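Local atomic coordinates of molybdopterin molybdotransferase (Pyrococcus horikoshii, PDB entry 1UZ5), a protein that probably catalyses the Mg(2+)-dependent insertion of molybdate into adenylylated molybdopterin, releasing AMP, in molybdenum cofactor synthesis. Residues P23-P29 against N173-R179; Y43-D47 against D145-G149; A111-I115 against A133-V139. Residues are numbered along the deposited sequence.

Contact 1: residues P23-P29 against N173-R179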
loop_
_atom_site.group_PDB
_atom_site.type_symbol
_atom_site.label_atom_id
_atom_site.label_comp_id
_atom_site.label_asym_id
_atom_site.label_seq_id
_atom_site.Cartn_x
_atom_site.Cartn_y
_atom_site.Cartn_z
ATOM N N PRO A 23 -11.463 11.840 -0.873
ATOM C CA PRO A 23 -11.060 12.209 0.484
ATOM C C PRO A 23 -10.215 13.478 0.536
ATOM O O PRO A 23 -10.098 14.116 1.581
ATOM C CB PRO A 23 -10.293 10.978 0.952
ATOM C CG PRO A 23 -9.604 10.541 -0.305
ATOM C CD PRO A 23 -10.709 10.661 -1.341
ATOM N N GLY A 24 -9.631 13.844 -0.599
ATOM C CA GLY A 24 -8.802 15.031 -0.633
ATOM C C GLY A 24 -7.349 14.682 -0.381
ATOM O O GLY A 24 -7.026 13.548 -0.006
ATOM N N ILE A 25 -6.475 15.666 -0.577
ATOM C CA ILE A 25 -5.042 15.483 -0.397
ATOM C C ILE A 25 -4.490 16.392 0.690
ATOM O O ILE A 25 -4.994 17.492 0.906
ATOM C CB ILE A 25 -4.298 15.782 -1.714
ATOM C CG1 ILE A 25 -4.799 14.837 -2.810
ATOM C CG2 ILE A 25 -2.797 15.637 -1.517
ATOM C CD1 ILE A 25 -4.221 15.119 -4.179
ATOM N N GLU A 26 -3.458 15.922 1.383
ATOM C CA GLU A 26 -2.825 16.718 2.424
ATOM C C GLU A 26 -1.323 16.459 2.413
ATOM O O GLU A 26 -0.861 15.417 1.938
ATOM C CB GLU A 26 -3.388 16.368 3.807
ATOM C CG GLU A 26 -2.915 15.035 4.353
ATOM C CD GLU A 26 -3.313 14.817 5.804
ATOM O OE1 GLU A 26 -2.960 15.657 6.657
ATOM O OE2 GLU A 26 -3.975 13.799 6.094
ATOM N N GLU A 27 -0.558 17.406 2.935
ATOM C CA GLU A 27 0.882 17.234 2.982
ATOM C C GLU A 27 1.297 16.950 4.406
ATOM O O GLU A 27 0.871 17.626 5.337
ATOM C CB GLU A 27 1.610 18.482 2.476
ATOM C CG GLU A 27 1.416 18.760 0.997
ATOM C CD GLU A 27 2.467 19.701 0.445
ATOM O OE1 GLU A 27 2.650 20.797 1.019
ATOM O OE2 GLU A 27 3.111 19.345 -0.564
ATOM N N VAL A 28 2.126 15.933 4.574
ATOM C CA VAL A 28 2.609 15.573 5.897
ATOM C C VAL A 28 4.129 15.542 5.843
ATOM O O VAL A 28 4.704 15.282 4.788
ATOM C CB VAL A 28 2.114 14.176 6.305
ATOM C CG1 VAL A 28 0.586 14.170 6.412
ATOM C CG2 VAL A 28 2.584 13.149 5.280
ATOM N N PRO A 29 4.795 15.819 6.974
ATOM C CA PRO A 29 6.260 15.799 7.011
ATOM C C PRO A 29 6.682 14.383 6.635
ATOM O O PRO A 29 5.898 13.446 6.790
ATOM C CB PRO A 29 6.578 16.113 8.470
ATOM C CG PRO A 29 5.385 16.903 8.925
ATOM C CD PRO A 29 4.237 16.173 8.291
ATOM N N ASN A 173 11.170 16.479 2.232
ATOM C CA ASN A 173 10.779 16.437 3.638
ATOM C C ASN A 173 9.264 16.628 3.840
ATOM O O ASN A 173 8.782 16.678 4.970
ATOM C CB ASN A 173 11.569 17.477 4.437
ATOM C CG ASN A 173 11.107 18.885 4.175
ATOM O OD1 ASN A 173 10.759 19.236 3.051
ATOM N ND2 ASN A 173 11.116 19.709 5.215
ATOM N N LYS A 174 8.532 16.741 2.735
ATOM C CA LYS A 174 7.074 16.884 2.760
ATOM C C LYS A 174 6.509 16.058 1.619
ATOM O O LYS A 174 6.995 16.136 0.493
ATOM C CB LYS A 174 6.647 18.340 2.577
ATOM C CG LYS A 174 6.969 19.241 3.751
ATOM C CD LYS A 174 6.242 20.573 3.628
ATOM C CE LYS A 174 6.561 21.267 2.310
ATOM N NZ LYS A 174 5.795 22.534 2.148
ATOM N N VAL A 175 5.477 15.272 1.904
ATOM C CA VAL A 175 4.882 14.430 0.878
ATOM C C VAL A 175 3.354 14.542 0.828
ATOM O O VAL A 175 2.687 14.638 1.858
ATOM C CB VAL A 175 5.310 12.956 1.087
ATOM C CG1 VAL A 175 4.893 12.478 2.468
ATOM C CG2 VAL A 175 4.713 12.076 -0.001
ATOM N N LYS A 176 2.813 14.550 -0.385
ATOM C CA LYS A 176 1.375 14.648 -0.591
ATOM C C LYS A 176 0.730 13.277 -0.515
ATOM O O LYS A 176 1.008 12.399 -1.329
ATOM C CB LYS A 176 1.073 15.276 -1.951
ATOM C CG LYS A 176 1.388 16.767 -2.016
ATOM C CD LYS A 176 1.005 17.349 -3.367
ATOM C CE LYS A 176 1.224 18.852 -3.393
ATOM N NZ LYS A 176 0.812 19.446 -4.690
ATOM N N VAL A 177 -0.133 13.094 0.473
ATOM C CA VAL A 177 -0.800 11.814 0.637
ATOM C C VAL A 177 -2.313 11.999 0.671
ATOM O O VAL A 177 -2.814 13.096 0.932
ATOM C CB VAL A 177 -0.335 11.117 1.933
ATOM C CG1 VAL A 177 1.161 10.827 1.862
ATOM C CG2 VAL A 177 -0.645 11.992 3.134
ATOM N N PHE A 178 -3.038 10.928 0.381
ATOM C CA PHE A 178 -4.493 10.987 0.402
ATOM C C PHE A 178 -4.955 11.094 1.843
ATOM O O PHE A 178 -4.378 10.461 2.735
ATOM C CB PHE A 178 -5.100 9.718 -0.199
ATOM C CG PHE A 178 -5.053 9.658 -1.694
ATOM C CD1 PHE A 178 -5.763 10.572 -2.462
ATOM C CD2 PHE A 178 -4.341 8.649 -2.337
ATOM C CE1 PHE A 178 -5.769 10.480 -3.849
ATOM C CE2 PHE A 178 -4.341 8.547 -3.725
ATOM C CZ PHE A 178 -5.059 9.465 -4.481
ATOM N N ARG A 179 -5.971 11.913 2.085
ATOM C CA ARG A 179 -6.526 12.007 3.426
ATOM C C ARG A 179 -7.235 10.664 3.569
ATOM O O ARG A 179 -7.588 10.040 2.568
ATOM C CB ARG A 179 -7.528 13.158 3.526
ATOM C CG ARG A 179 -6.883 14.532 3.527
ATOM C CD ARG A 179 -7.927 15.634 3.573
ATOM N NE ARG A 179 -7.315 16.957 3.529
ATOM C CZ ARG A 179 -6.628 17.497 4.531
ATOM N NH1 ARG A 179 -6.464 16.827 5.665
ATOM N NH2 ARG A 179 -6.103 18.708 4.399
HETATM O O HOH W 1 4.959 17.868 -1.582
#
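Val-28, Val-175 and Val-177 form the apolar centre, all on one face of a two-stranded sheet. Val-28 CG2 lies 3.7 Å from Val-175 CG1 and 4.0 Å from Val-177 CG2. The aliphatic part of Glu-26 extends this row, its CG 4.0 Å from Val-177 CG2. Near the other end, Phe-178 CD1 is 4.4 Å from both Pro-23 CG and Ile-25 CG1.

Strands 25-29 and 174-178 run antiparallel. The hydrogen-bonded pairs are Glu-26/Val-177 (Glu-26 N to Val-177 O 2.9 Å, Val-177 N to Glu-26 O 2.8 Å) and Val-28/Val-175 (Val-28 N to Val-175 O 3.1 Å, Val-175 N to Val-28 O 3.0 Å). Past the strand ends, Arg-179 N bonds to Gly-24 O at 2.9 Å. The pairing closes the long chain excursion that holds contacts 2 and 3, and strand 174-178 leads on to strand 182-188 of the probable molybdopterin-binding domain.

Arg-179 lays one face of its guanidinium over Glu-26 CB, CZ at 3.5 Å. Its NH1 is 3.8 Å from Glu-26 OE1, a long salt bridge of charge alone; the stronger partner of Glu-26 is Arg-36. On the opposite face, Glu-27 OE1 makes a long salt bridge to Lys-174 NZ at 3.8 Å. Water 1 donates to Glu-27 OE2 at 2.6 Å and weakly to Lys-174 O at 3.4 Å.

Contact 2: residues Y43-D47 against D145-G149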
loop_
_atom_site.group_PDB
_atom_site.type_symbol
_atom_site.label_atom_id
_atom_site.label_comp_id
_atom_site.label_asym_id
_atom_site.label_seq_id
_atom_site.Cartn_x
_atom_site.Cartn_y
_atom_site.Cartn_z
ATOM N N TYR A 43 8.778 12.182 -8.501
ATOM C CA TYR A 43 9.977 11.987 -9.310
ATOM C C TYR A 43 11.180 12.594 -8.589
ATOM O O TYR A 43 11.051 13.604 -7.900
ATOM C CB TYR A 43 9.766 12.645 -10.674
ATOM C CG TYR A 43 8.601 12.059 -11.452
ATOM C CD1 TYR A 43 8.777 10.947 -12.277
ATOM C CD2 TYR A 43 7.323 12.607 -11.347
ATOM C CE1 TYR A 43 7.707 10.394 -12.981
ATOM C CE2 TYR A 43 6.242 12.057 -12.047
ATOM C CZ TYR A 43 6.443 10.955 -12.858
ATOM O OH TYR A 43 5.385 10.405 -13.544
ATOM N N SER A 44 12.349 11.986 -8.737
ATOM C CA SER A 44 13.522 12.513 -8.046
ATOM C C SER A 44 13.807 13.952 -8.437
ATOM O O SER A 44 13.907 14.268 -9.620
ATOM C CB SER A 44 14.761 11.672 -8.338
ATOM O OG SER A 44 15.850 12.149 -7.561
ATOM N N PRO A 45 13.932 14.843 -7.443
ATOM C CA PRO A 45 14.213 16.260 -7.671
ATOM C C PRO A 45 15.711 16.521 -7.851
ATOM O O PRO A 45 16.114 17.634 -8.170
ATOM C CB PRO A 45 13.674 16.915 -6.407
ATOM C CG PRO A 45 14.040 15.905 -5.366
ATOM C CD PRO A 45 13.660 14.593 -6.014
ATOM N N ILE A 46 16.535 15.500 -7.637
ATOM C CA ILE A 46 17.981 15.667 -7.782
ATOM C C ILE A 46 18.638 14.428 -8.362
ATOM O O ILE A 46 18.037 13.349 -8.402
ATOM C CB ILE A 46 18.677 15.916 -6.424
ATOM C CG1 ILE A 46 18.453 14.706 -5.512
ATOM C CG2 ILE A 46 18.161 17.193 -5.782
ATOM C CD1 ILE A 46 19.354 14.672 -4.295
ATOM N N ASP A 47 19.879 14.602 -8.815
ATOM C CA ASP A 47 20.676 13.504 -9.337
ATOM C C ASP A 47 21.313 12.844 -8.116
ATOM O O ASP A 47 21.664 13.526 -7.155
ATOM C CB ASP A 47 21.816 14.011 -10.230
ATOM C CG ASP A 47 21.367 14.354 -11.636
ATOM O OD1 ASP A 47 20.808 13.468 -12.325
ATOM O OD2 ASP A 47 21.592 15.510 -12.056
ATOM N N ASP A 145 23.392 6.707 -9.913
ATOM C CA ASP A 145 22.642 5.888 -8.962
ATOM C C ASP A 145 21.174 6.125 -9.331
ATOM O O ASP A 145 20.458 5.205 -9.729
ATOM C CB ASP A 145 22.917 6.367 -7.530
ATOM C CG ASP A 145 22.405 5.402 -6.464
ATOM O OD1 ASP A 145 21.500 4.594 -6.752
ATOM O OD2 ASP A 145 22.902 5.471 -5.321
ATOM N N ILE A 146 20.743 7.377 -9.209
ATOM C CA ILE A 146 19.381 7.774 -9.550
ATOM C C ILE A 146 19.402 9.084 -10.344
ATOM O O ILE A 146 19.871 10.114 -9.858
ATOM C CB ILE A 146 18.511 7.972 -8.286
ATOM C CG1 ILE A 146 18.287 6.628 -7.584
ATOM C CG2 ILE A 146 17.179 8.596 -8.668
ATOM C CD1 ILE A 146 17.485 6.729 -6.300
ATOM N N GLU A 147 18.887 9.038 -11.566
ATOM C CA GLU A 147 18.847 10.216 -12.428
ATOM C C GLU A 147 17.751 11.179 -12.000
ATOM O O GLU A 147 16.647 10.760 -11.659
ATOM C CB GLU A 147 18.583 9.797 -13.876
ATOM C CG GLU A 147 19.702 10.091 -14.850
ATOM C CD GLU A 147 19.282 9.851 -16.290
ATOM O OE1 GLU A 147 18.353 10.543 -16.763
ATOM O OE2 GLU A 147 19.878 8.970 -16.947
ATOM N N LYS A 148 18.050 12.471 -12.018
ATOM C CA LYS A 148 17.045 13.462 -11.668
ATOM C C LYS A 148 15.852 13.205 -12.590
ATOM O O LYS A 148 16.033 12.940 -13.774
ATOM C CB LYS A 148 17.593 14.868 -11.897
ATOM C CG LYS A 148 16.635 15.990 -11.524
ATOM C CD LYS A 148 17.294 17.345 -11.727
ATOM C CE LYS A 148 16.325 18.482 -11.453
ATOM N NZ LYS A 148 16.989 19.814 -11.558
ATOM N N GLY A 149 14.640 13.254 -12.041
ATOM C CA GLY A 149 13.454 13.023 -12.850
ATOM C C GLY A 149 12.965 11.580 -12.871
ATOM O O GLY A 149 11.924 11.284 -13.455
#
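One of the two hydrogen bonds across this contact is accepted by a side chain. Asp-47 OD1 accepts it from Lys-148 N at 2.9 Å, and the bond is nearly straight, at 166°. The Asp-47 side chain sets out sideways, and its carboxylate then reaches the neighbouring backbone.

The second bond across the contact joins two main chains. Gly-149 N donates to Ser-44 O at 2.7 Å. Gly-149 has a phi of 93°, where a CB would be jammed against the carbonyl oxygen of Lys-148. Between the two bonds Lys-148 CA lies 3.4 Å from Ile-46 O; beyond the second, Asp-47 CA lies 3.5 Å from Ile-146 O.

Apart from Tyr-43, which ends strand 42-43, both segments are loop; 145-149 leads into strand 151-153. Asp-145 and Ile-146 both face Val-48 in a classic beta bulge. At the other end, Ser-44 is also hydrogen-bonded through its backbone to Arg-150. The contact thus joins the loop after strand 42-43 to the loop before strand 151-153, within the N-terminal region of the MoeA family.

Ser-44 is the buried residue. Its OG donates to Ile-46 O at 2.6 Å, a bond within its own segment. Its CB packs 3.9 Å from Ile-146 CG2, and both side chains touch Leu-152. Lys-148 stretches out with all four chi angles near t, its CE 3.4 Å from Pro-45 O. Tyr-43 CD1 is 3.4 Å from Gly-149 O, while the phenol end leads away from the other segment.

Contact 3: residues A111-I115 against A133-V139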
loop_
_atom_site.group_PDB
_atom_site.type_symbol
_atom_site.label_atom_id
_atom_site.label_comp_id
_atom_site.label_asym_id
_atom_site.label_seq_id
_atom_site.Cartn_x
_atom_site.Cartn_y
_atom_site.Cartn_z
ATOM N N ALA A 111 39.127 17.150 -12.709
ATOM C CA ALA A 111 39.456 15.746 -12.471
ATOM C C ALA A 111 38.363 14.870 -13.073
ATOM O O ALA A 111 37.190 15.234 -13.038
ATOM C CB ALA A 111 39.582 15.467 -10.975
ATOM N N ASP A 112 38.739 13.719 -13.627
ATOM C CA ASP A 112 37.743 12.821 -14.202
ATOM C C ASP A 112 38.023 11.361 -13.880
ATOM O O ASP A 112 37.366 10.463 -14.400
ATOM C CB ASP A 112 37.633 13.019 -15.717
ATOM C CG ASP A 112 38.944 12.758 -16.446
ATOM O OD1 ASP A 112 39.901 12.271 -15.814
ATOM O OD2 ASP A 112 39.005 13.038 -17.661
ATOM N N ALA A 113 39.006 11.130 -13.019
ATOM C CA ALA A 113 39.344 9.780 -12.600
ATOM C C ALA A 113 40.044 9.810 -11.254
ATOM O O ALA A 113 40.626 10.823 -10.869
ATOM C CB ALA A 113 40.244 9.106 -13.637
ATOM N N VAL A 114 39.966 8.692 -10.539
ATOM C CA VAL A 114 40.636 8.556 -9.259
ATOM C C VAL A 114 41.435 7.261 -9.306
ATOM O O VAL A 114 40.887 6.194 -9.577
ATOM C CB VAL A 114 39.648 8.475 -8.068
ATOM C CG1 VAL A 114 40.438 8.311 -6.767
ATOM C CG2 VAL A 114 38.792 9.739 -8.002
ATOM N N ILE A 115 42.732 7.357 -9.054
ATOM C CA ILE A 115 43.589 6.175 -9.066
ATOM C C ILE A 115 43.771 5.706 -7.629
ATOM O O ILE A 115 44.221 6.472 -6.781
ATOM C CB ILE A 115 44.966 6.502 -9.678
ATOM C CG1 ILE A 115 44.779 7.049 -11.098
ATOM C CG2 ILE A 115 45.843 5.255 -9.679
ATOM C CD1 ILE A 115 46.079 7.450 -11.803
ATOM N N ALA A 133 45.093 5.934 -16.840
ATOM C CA ALA A 133 43.757 5.860 -16.272
ATOM C C ALA A 133 42.832 6.243 -17.418
ATOM O O ALA A 133 43.291 6.658 -18.482
ATOM C CB ALA A 133 43.612 6.858 -15.128
ATOM N N TYR A 134 41.535 6.089 -17.214
ATOM C CA TYR A 134 40.566 6.467 -18.226
ATOM C C TYR A 134 39.454 7.234 -17.520
ATOM O O TYR A 134 39.175 6.987 -16.350
ATOM C CB TYR A 134 39.985 5.237 -18.922
ATOM C CG TYR A 134 39.441 4.189 -17.982
ATOM C CD1 TYR A 134 40.256 3.167 -17.496
ATOM C CD2 TYR A 134 38.111 4.225 -17.570
ATOM C CE1 TYR A 134 39.757 2.203 -16.624
ATOM C CE2 TYR A 134 37.604 3.272 -16.698
ATOM C CZ TYR A 134 38.429 2.264 -16.230
ATOM O OH TYR A 134 37.920 1.317 -15.374
ATOM N N PRO A 135 38.813 8.180 -18.220
ATOM C CA PRO A 135 37.733 8.945 -17.589
ATOM C C PRO A 135 36.723 8.007 -16.952
ATOM O O PRO A 135 36.271 7.057 -17.591
ATOM C CB PRO A 135 37.135 9.724 -18.755
ATOM C CG PRO A 135 38.341 9.955 -19.648
ATOM C CD PRO A 135 39.027 8.609 -19.615
ATOM N N GLY A 136 36.384 8.255 -15.690
ATOM C CA GLY A 136 35.408 7.411 -15.022
ATOM C C GLY A 136 35.978 6.411 -14.033
ATOM O O GLY A 136 35.271 5.970 -13.127
ATOM N N LEU A 137 37.244 6.039 -14.206
ATOM C CA LEU A 137 37.900 5.098 -13.297
ATOM C C LEU A 137 37.828 5.638 -11.870
ATOM O O LEU A 137 38.124 6.808 -11.638
ATOM C CB LEU A 137 39.373 4.931 -13.684
ATOM C CG LEU A 137 40.284 4.192 -12.697
ATOM C CD1 LEU A 137 39.988 2.698 -12.727
ATOM C CD2 LEU A 137 41.742 4.452 -13.064
ATOM N N GLY A 138 37.438 4.784 -10.924
ATOM C CA GLY A 138 37.349 5.190 -9.528
ATOM C C GLY A 138 36.349 6.301 -9.250
ATOM O O GLY A 138 36.451 7.007 -8.241
ATOM N N VAL A 139 35.363 6.442 -10.127
ATOM C CA VAL A 139 34.364 7.489 -9.984
ATOM C C VAL A 139 32.923 7.032 -10.197
ATOM O O VAL A 139 32.629 6.243 -11.094
ATOM C CB VAL A 139 34.627 8.633 -10.988
ATOM C CG1 VAL A 139 33.603 9.740 -10.803
ATOM C CG2 VAL A 139 36.037 9.166 -10.816
#
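Ala-113 sets its methyl against both Ala-133 and Leu-137, with its CB 4.3 Å from the CB of each. The same CB is 3.6 Å from Tyr-134 O. Ile-115 adds to this patch: its CD1 lies 4.2 Å from Ala-133 CB. Val-114 reaches a separate partner, its CG2 4.0 Å from Val-139 CG2.

Two backbone bonds fix the register. Gly-136 N donates to Asp-112 O at 2.7 Å, and Val-114 N donates to Leu-137 O at 2.9 Å. Ala-113 CA also approaches Leu-137 O, at 3.4 Å.

Residues 134-139 form two overlapping type II turns, Tyr-134 to Leu-137 and Gly-136 to Val-139. They are closed by Leu-137 N to Tyr-134 O and Val-139 N to Gly-136 O, each 3.0 Å. Gly-136 and Gly-138 hold their third positions with positive phi. At Gly-138 a CB would lie only 2.3 Å from Val-114 O, a clash.

Strand 113-116 is an outermost strand, within this chain, of a mixed six-stranded sheet. Its other side pairs with strand 58-61, where Asp-112 and Ala-113 both face Val-61 in a classic beta bulge. Asp-112 OD1 is hydrogen-bonded to Ala-63 N.

Apolar contacts and main-chain bonds hold the turns to this strand, with no charged pair across the segments.

The three contacts are nested along the chain: contact 3 lies inside the loop closed by contact 2, and contact 2 inside that closed by contact 1. None touches another, and the centres of contacts 1 and 3 are 43 Å apart. No two of them hold the same strand or loop. Contact 1 pairs two regular strands, contact 3 sets turns against one strand, and contact 2 joins loops. Contacts 1 and 3 are partly buried; contact 2 is a surface contact. The chemistry follows the place: charged pairs lie on the exposed edges of contact 1, a carboxylate meets backbone at the surface in contact 2, and contact 3 combines backbone bonds with apolar packing.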